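Local coordinates for protein sphingomyelinase-c (Listeria ivanovii, PDB 1ZWX) that belongs to the endonuclease/exonuclease/phosphatase family of DNase I-like proteins, as a bacterial sphingomyelinase C built round two packed beta sheets, at residues A[74-79]-A[134-139]; A[146-151]-A[176-181]; A[250-253]-A[257-260]. All blocks are in the same frame, centred on the assembly; numbering follows the deposited sequence. Where two conformers were deposited one is given.

Contact 1 of 3, residues A[74-79]-A[134-139]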
# COMPACT_ATOMS: atom_id res chain seq x y z
N HIS A 74 13.64 -6.52 8.82
CA HIS A 74 12.78 -7.68 8.74
C HIS A 74 11.73 -7.34 7.69
O HIS A 74 11.04 -6.33 7.85
CB HIS A 74 12.13 -7.97 10.09
CG HIS A 74 13.12 -7.98 11.22
ND1 HIS A 74 13.98 -9.03 11.44
CD2 HIS A 74 13.45 -7.02 12.12
CE1 HIS A 74 14.75 -8.75 12.48
NE2 HIS A 74 14.46 -7.54 12.91
N GLN A 75 11.69 -8.17 6.65
CA GLN A 75 10.98 -7.85 5.40
C GLN A 75 10.28 -9.07 4.85
O GLN A 75 10.74 -10.22 5.00
CB GLN A 75 11.96 -7.35 4.31
CG GLN A 75 12.80 -6.15 4.73
CD GLN A 75 13.49 -5.43 3.57
OE1 GLN A 75 13.55 -5.96 2.46
NE2 GLN A 75 14.01 -4.23 3.84
N THR A 76 9.16 -8.82 4.16
CA THR A 76 8.58 -9.87 3.35
C THR A 76 9.14 -9.73 1.92
O THR A 76 9.64 -8.65 1.57
CB THR A 76 7.01 -9.71 3.26
OG1 THR A 76 6.73 -8.56 2.46
CG2 THR A 76 6.36 -9.54 4.66
N PRO A 77 9.04 -10.79 1.10
CA PRO A 77 9.22 -10.64 -0.36
C PRO A 77 8.09 -9.74 -0.92
O PRO A 77 7.12 -9.43 -0.19
CB PRO A 77 9.07 -12.06 -0.89
CG PRO A 77 9.17 -12.95 0.26
CD PRO A 77 8.76 -12.18 1.48
N VAL A 78 8.18 -9.35 -2.18
CA VAL A 78 7.01 -8.76 -2.86
C VAL A 78 6.08 -9.94 -3.17
O VAL A 78 6.51 -11.01 -3.65
CB VAL A 78 7.39 -7.97 -4.15
CG1 VAL A 78 6.13 -7.53 -4.91
CG2 VAL A 78 8.26 -6.75 -3.80
N ILE A 79 4.78 -9.78 -2.85
CA ILE A 79 3.82 -10.87 -3.08
C ILE A 79 3.74 -11.24 -4.56
O ILE A 79 3.95 -10.39 -5.40
CB ILE A 79 2.40 -10.50 -2.57
CG1 ILE A 79 1.82 -9.28 -3.35
CG2 ILE A 79 2.40 -10.25 -1.06
CD1 ILE A 79 0.26 -9.12 -3.18
N ALA A 134 -0.30 -9.23 1.78
CA ALA A 134 0.73 -9.84 2.64
C ALA A 134 0.26 -9.71 4.08
O ALA A 134 -0.26 -8.66 4.48
CB ALA A 134 2.08 -9.10 2.47
N TYR A 135 0.47 -10.77 4.86
CA TYR A 135 0.13 -10.73 6.28
C TYR A 135 1.45 -10.90 7.03
O TYR A 135 2.22 -11.78 6.68
CB TYR A 135 -0.78 -11.91 6.61
CG TYR A 135 -0.86 -12.20 8.10
CD1 TYR A 135 -1.67 -11.41 8.94
CD2 TYR A 135 -0.09 -13.23 8.67
CE1 TYR A 135 -1.73 -11.67 10.35
CE2 TYR A 135 -0.13 -13.48 10.06
CZ TYR A 135 -0.97 -12.71 10.88
OH TYR A 135 -1.02 -12.95 12.24
N VAL A 136 1.67 -10.07 8.03
CA VAL A 136 2.75 -10.33 8.99
C VAL A 136 2.24 -10.29 10.43
O VAL A 136 1.36 -9.50 10.76
CB VAL A 136 3.97 -9.37 8.82
CG1 VAL A 136 4.55 -9.45 7.43
CG2 VAL A 136 3.66 -7.92 9.18
N LYS A 137 2.83 -11.13 11.28
CA LYS A 137 2.76 -10.94 12.74
C LYS A 137 4.17 -10.51 13.23
O LYS A 137 5.12 -11.19 12.97
CB LYS A 137 2.34 -12.23 13.44
CG LYS A 137 2.20 -12.03 15.01
CD LYS A 137 1.98 -13.38 15.73
CE LYS A 137 1.70 -13.20 17.26
NZ LYS A 137 1.53 -14.59 17.85
N ILE A 138 4.29 -9.32 13.82
CA ILE A 138 5.56 -8.86 14.36
C ILE A 138 5.46 -8.87 15.89
O ILE A 138 4.36 -8.78 16.45
CB ILE A 138 5.96 -7.41 13.88
CG1 ILE A 138 4.97 -6.36 14.33
CG2 ILE A 138 6.12 -7.33 12.31
CD1 ILE A 138 5.63 -5.16 14.98
N MET A 139 6.62 -8.91 16.54
CA MET A 139 6.72 -8.72 17.99
C MET A 139 7.51 -7.48 18.28
O MET A 139 8.68 -7.34 17.84
CB MET A 139 7.37 -9.95 18.62
CG MET A 139 6.57 -11.23 18.51
SD MET A 139 5.02 -11.10 19.50
CE MET A 139 5.70 -10.90 21.15
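Thr-76 and Val-136 meet methyl to methyl, CG2 of the threonine against CG1 of the valine at 3.3 Å, tighter than carbons normally pack. Their side chains cross at about a right angle. A second point of touch lies three residues further along, where Ile-79 CG2 sits 3.7 Å from Ala-134 CB; the same methyl is 4.0 Å from Ala-134 N, so the isoleucine covers the start of the segment 134-139 with its short branch. All four residues are buried, and their CB atoms are directed across the gap. Strand 74-75 edges one six-stranded sheet and strand 132-140 lies within the other, so the contact spans the two-sheet sandwich of the DNase I-like fold at the rim of one layer. The rotation of Thr-76 is consistent with the two bonds of its hydroxyl. With OG1 between the backbone N and the carbonyl carbon (chi1 70°), CG2 faces Val-136 while OG1 bonds to Pro-77 O at 2.8 Å, the donor tilted 28° from the carbonyl plane; OG1 is also hydrogen-bonded to Val-105 N. Ile-79 has a comparable first torsion, 63°, which places CG2 beside its own backbone N and over Ala-134. Farther out, a backbone bond from Thr-76 to Val-105 ties 74-79 to strand 104-107, Ile-79 bonds to Gly-101 and Val-103 just ahead of that strand, and Ala-134 pairs with Gly-149 in the other sheet.

Contact 2 of 3, residues A[146-151]-A[176-181]; sequences HIIGTH and QTFIAK
Ile-148 carries the strand side of this contact with a single methyl, CD1, which reaches two residues of the helix at once. Walking along 146-151, the chain first passes His-146, whose imidazole is held at both nitrogens: ND1 is hydrogen-bonded to Tyr-135 OH and NE2 to Glu-188 OE2. Ile-147 then packs on Val-49 and Ile-51 of the opposing sheet. At Ile-148 the side chain projects toward the helix; CG1 stands anti to the carbonyl carbon (chi1 -71°) and the chain runs on extended, carrying CD1 to the helix surface. There it lies 3.7 Å from Ile-179 CG1 and 3.9 Å from Ile-179 CD1. The same methyl also comes to the edge of the Phe-178 ring, near its plane, 4.0 Å from CD2 and equally far from CE2, so it meets one side of the hexagon and not its face. The ring also makes edge-to-face contacts with Tyr-135 and Phe-133. Beyond Ile-148, Thr-150 OG1 bonds to Gly-132 O of the next strand. The whole is an apolar strand-to-helix packing within a beta-alpha-beta unit: strand 143-151 leads through helix 161-182 to strand 189-193, its parallel neighbour. The helix covers the sheet face here, Phe-178 over strand 132-140 and Ile-179 over Ile-190 and Ile-192 of strand 189-193.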
# COMPACT_ATOMS: atom_id res chain seq x y z
N HIS A 146 -0.42 -7.27 14.25
CA HIS A 146 -0.78 -7.97 13.02
C HIS A 146 -1.02 -6.91 11.94
O HIS A 146 -1.71 -5.91 12.18
CB HIS A 146 -2.02 -8.87 13.21
CG HIS A 146 -1.88 -9.86 14.34
ND1 HIS A 146 -1.57 -11.18 14.12
CD2 HIS A 146 -1.98 -9.71 15.69
CE1 HIS A 146 -1.50 -11.81 15.29
NE2 HIS A 146 -1.77 -10.95 16.25
N ILE A 147 -0.39 -7.09 10.77
CA ILE A 147 -0.46 -6.06 9.72
C ILE A 147 -0.76 -6.77 8.42
O ILE A 147 -0.09 -7.75 8.06
CB ILE A 147 0.84 -5.24 9.55
CG1 ILE A 147 1.17 -4.44 10.81
CG2 ILE A 147 0.72 -4.28 8.35
CD1 ILE A 147 2.16 -5.21 11.75
N ILE A 148 -1.82 -6.30 7.76
CA ILE A 148 -2.16 -6.75 6.41
C ILE A 148 -1.94 -5.55 5.49
O ILE A 148 -2.50 -4.46 5.71
CB ILE A 148 -3.61 -7.30 6.35
CG1 ILE A 148 -3.63 -8.64 7.11
CG2 ILE A 148 -4.11 -7.41 4.87
CD1 ILE A 148 -5.00 -9.25 7.29
N GLY A 149 -1.07 -5.75 4.50
CA GLY A 149 -0.74 -4.73 3.49
C GLY A 149 -1.34 -5.22 2.17
O GLY A 149 -1.26 -6.41 1.84
N THR A 150 -1.96 -4.33 1.42
CA THR A 150 -2.72 -4.77 0.21
C THR A 150 -2.78 -3.66 -0.81
O THR A 150 -2.51 -2.48 -0.51
CB THR A 150 -4.20 -5.27 0.57
OG1 THR A 150 -4.74 -6.01 -0.54
CG2 THR A 150 -5.12 -4.13 0.92
N HIS A 151 -3.17 -4.04 -2.02
CA HIS A 151 -3.39 -3.09 -3.10
C HIS A 151 -4.45 -3.78 -3.96
O HIS A 151 -4.19 -4.81 -4.58
CB HIS A 151 -2.09 -2.84 -3.90
CG HIS A 151 -2.27 -1.94 -5.10
ND1 HIS A 151 -1.35 -1.87 -6.13
CD2 HIS A 151 -3.27 -1.09 -5.44
CE1 HIS A 151 -1.76 -0.99 -7.03
NE2 HIS A 151 -2.93 -0.50 -6.64
N GLN A 176 -11.15 -10.45 4.80
CA GLN A 176 -11.91 -10.81 6.01
C GLN A 176 -12.00 -12.29 6.23
O GLN A 176 -11.97 -12.73 7.37
CB GLN A 176 -13.29 -10.16 6.03
CG GLN A 176 -13.39 -8.92 6.91
CD GLN A 176 -12.96 -9.14 8.38
OE1 GLN A 176 -13.23 -10.17 8.98
NE2 GLN A 176 -12.28 -8.14 8.94
N THR A 177 -12.12 -13.09 5.17
CA THR A 177 -12.15 -14.54 5.30
C THR A 177 -10.84 -15.06 5.90
O THR A 177 -10.82 -16.00 6.73
CB THR A 177 -12.41 -15.21 3.93
OG1 THR A 177 -13.73 -14.89 3.51
CG2 THR A 177 -12.25 -16.71 3.95
N PHE A 178 -9.75 -14.45 5.46
CA PHE A 178 -8.43 -14.86 5.94
C PHE A 178 -8.33 -14.54 7.43
O PHE A 178 -7.94 -15.41 8.20
CB PHE A 178 -7.32 -14.19 5.09
CG PHE A 178 -5.96 -14.24 5.73
CD1 PHE A 178 -5.14 -15.34 5.56
CD2 PHE A 178 -5.51 -13.17 6.51
CE1 PHE A 178 -3.88 -15.40 6.16
CE2 PHE A 178 -4.25 -13.22 7.12
CZ PHE A 178 -3.45 -14.34 6.94
N ILE A 179 -8.69 -13.32 7.83
CA ILE A 179 -8.69 -12.86 9.21
C ILE A 179 -9.56 -13.77 10.11
O ILE A 179 -9.14 -14.14 11.23
CB ILE A 179 -9.16 -11.39 9.35
CG1 ILE A 179 -8.20 -10.42 8.67
CG2 ILE A 179 -9.35 -11.01 10.83
CD1 ILE A 179 -8.58 -8.97 8.74
N ALA A 180 -10.75 -14.13 9.63
CA ALA A 180 -11.64 -15.03 10.37
C ALA A 180 -11.01 -16.40 10.58
O ALA A 180 -11.06 -16.96 11.69
CB ALA A 180 -13.01 -15.16 9.65
N LYS A 181 -10.42 -16.94 9.52
CA LYS A 181 -9.81 -18.26 9.55
C LYS A 181 -8.58 -18.30 10.47
O LYS A 181 -8.33 -19.30 11.12
CB LYS A 181 -9.42 -18.68 8.13
CG LYS A 181 -8.93 -20.10 8.02
CD LYS A 181 -9.05 -20.63 6.60

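Contact 3 of 3, residues A[250-253]-A[257-260]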
# COMPACT_ATOMS: atom_id res chain seq x y z
N ILE A 250 -4.85 3.42 6.23
CA ILE A 250 -4.43 2.40 7.18
C ILE A 250 -5.50 2.33 8.28
O ILE A 250 -5.65 3.27 9.03
CB ILE A 250 -3.03 2.64 7.81
CG1 ILE A 250 -1.96 2.95 6.71
CG2 ILE A 250 -2.62 1.39 8.58
CD1 ILE A 250 -0.73 3.71 7.24
N PHE A 251 -6.16 1.19 8.37
CA PHE A 251 -7.29 1.00 9.29
C PHE A 251 -6.93 0.07 10.43
O PHE A 251 -6.04 -0.74 10.31
CB PHE A 251 -8.45 0.29 8.57
CG PHE A 251 -9.10 1.10 7.46
CD1 PHE A 251 -9.07 0.62 6.14
CD2 PHE A 251 -9.77 2.30 7.74
CE1 PHE A 251 -9.71 1.36 5.08
CE2 PHE A 251 -10.39 3.06 6.70
CZ PHE A 251 -10.36 2.57 5.36
N VAL A 252 -7.71 0.16 11.50
CA VAL A 252 -7.69 -0.82 12.57
C VAL A 252 -8.93 -1.69 12.45
O VAL A 252 -10.04 -1.16 12.26
CB VAL A 252 -7.67 -0.10 13.95
CG1 VAL A 252 -7.85 -1.13 15.06
CG2 VAL A 252 -6.37 0.69 14.13
N GLU A 253 -8.76 -2.99 12.53
CA GLU A 253 -9.89 -3.90 12.44
C GLU A 253 -10.75 -3.87 13.72
O GLU A 253 -10.21 -3.87 14.83
CB GLU A 253 -9.43 -5.30 12.12
CG GLU A 253 -10.46 -6.17 11.32
CD GLU A 253 -11.28 -7.11 12.20
OE1 GLU A 253 -11.04 -7.18 13.43
OE2 GLU A 253 -12.16 -7.82 11.67
N ALA A 257 -8.21 -5.74 19.09
CA ALA A 257 -7.83 -4.66 20.00
C ALA A 257 -7.68 -3.33 19.32
O ALA A 257 -7.22 -3.26 18.17
CB ALA A 257 -6.52 -5.01 20.74
N ARG A 258 -8.05 -2.27 20.04
CA ARG A 258 -8.06 -0.92 19.48
C ARG A 258 -7.35 0.07 20.39
O ARG A 258 -7.39 -0.08 21.60
CB ARG A 258 -9.51 -0.46 19.21
CG ARG A 258 -10.16 -1.25 18.01
CD ARG A 258 -11.55 -0.76 17.61
NE ARG A 258 -12.60 -1.72 17.90
CZ ARG A 258 -13.89 -1.50 17.69
NH1 ARG A 258 -14.29 -0.34 17.17
NH2 ARG A 258 -14.79 -2.43 17.98
N PRO A 259 -6.69 1.07 19.80
CA PRO A 259 -6.20 2.22 20.58
C PRO A 259 -7.33 3.17 20.99
O PRO A 259 -8.45 3.03 20.51
CB PRO A 259 -5.30 2.95 19.58
CG PRO A 259 -5.85 2.58 18.23
CD PRO A 259 -6.32 1.17 18.37
N HIS A 260 -7.02 4.11 21.87
CA HIS A 260 -7.96 5.16 22.28
C HIS A 260 -8.25 6.04 21.08
O HIS A 260 -9.37 6.51 20.90
CB HIS A 260 -7.37 6.01 23.41
CG HIS A 260 -7.25 5.30 24.72
ND1 HIS A 260 -7.90 5.73 25.86
CD2 HIS A 260 -6.56 4.19 25.07
CE1 HIS A 260 -7.62 4.91 26.86
NE2 HIS A 260 -6.81 3.97 26.41
O HOH W 1 -7.70 -4.57 15.87
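Val-252 and Arg-258 are set aslant, the valine presenting CG1 to the aliphatic start of the arginine: CG1 lies 3.7 Å from Arg-258 CG. With CG1 anti to the backbone N (chi1 172°), CG2 comes beside that N and meets the Pro-259 ring at CD, 4.3 Å off. One valine thus divides its two branches between consecutive residues of 257-260, and CG1 also comes within 3.8 Å of Ala-257 O. The main chain closes the gap beside this packing through a water hydrogen-bonded to Glu-253 O (2.8 Å) and Ala-257 O (2.7 Å), with more acceptors in reach than it has protons. The contact lies where strand 248-252, the outermost of its sheet, turns back through a loop to strand 262-266, the edge strand of the other sheet, so it packs the exit of one layer of the sandwich against the connection to the next. The carboxylate of Glu-253 is turned to other partners: OE2 bonds to Gln-176 of helix 161-182, and OE1 to Gly-255 N and His-256 ND1 within the turn. Val-252 and Pro-259 both touch Ile-189 of the neighbouring strand 189-193.

All three contacts reach one mixed sheet, where strands 132-140, 143-151, 189-193 and 248-252 follow one another in that order. Along the chain they come in series, each closing before the next opens. Contacts 1 and 2 lie with centres 12 Å apart and join directly, since their strands are sequence neighbours and Val-136 N pairs with Ile-147 O. Contact 3 is about 14 Å from contact 2, between centres, and meets it through Gln-176 and Glu-253; from contact 1 its centre is about 19 Å away, without touching. Together they sample the sandwich: its inner interface, the helix-covered outer face, and an edge where the chain passes between sheets.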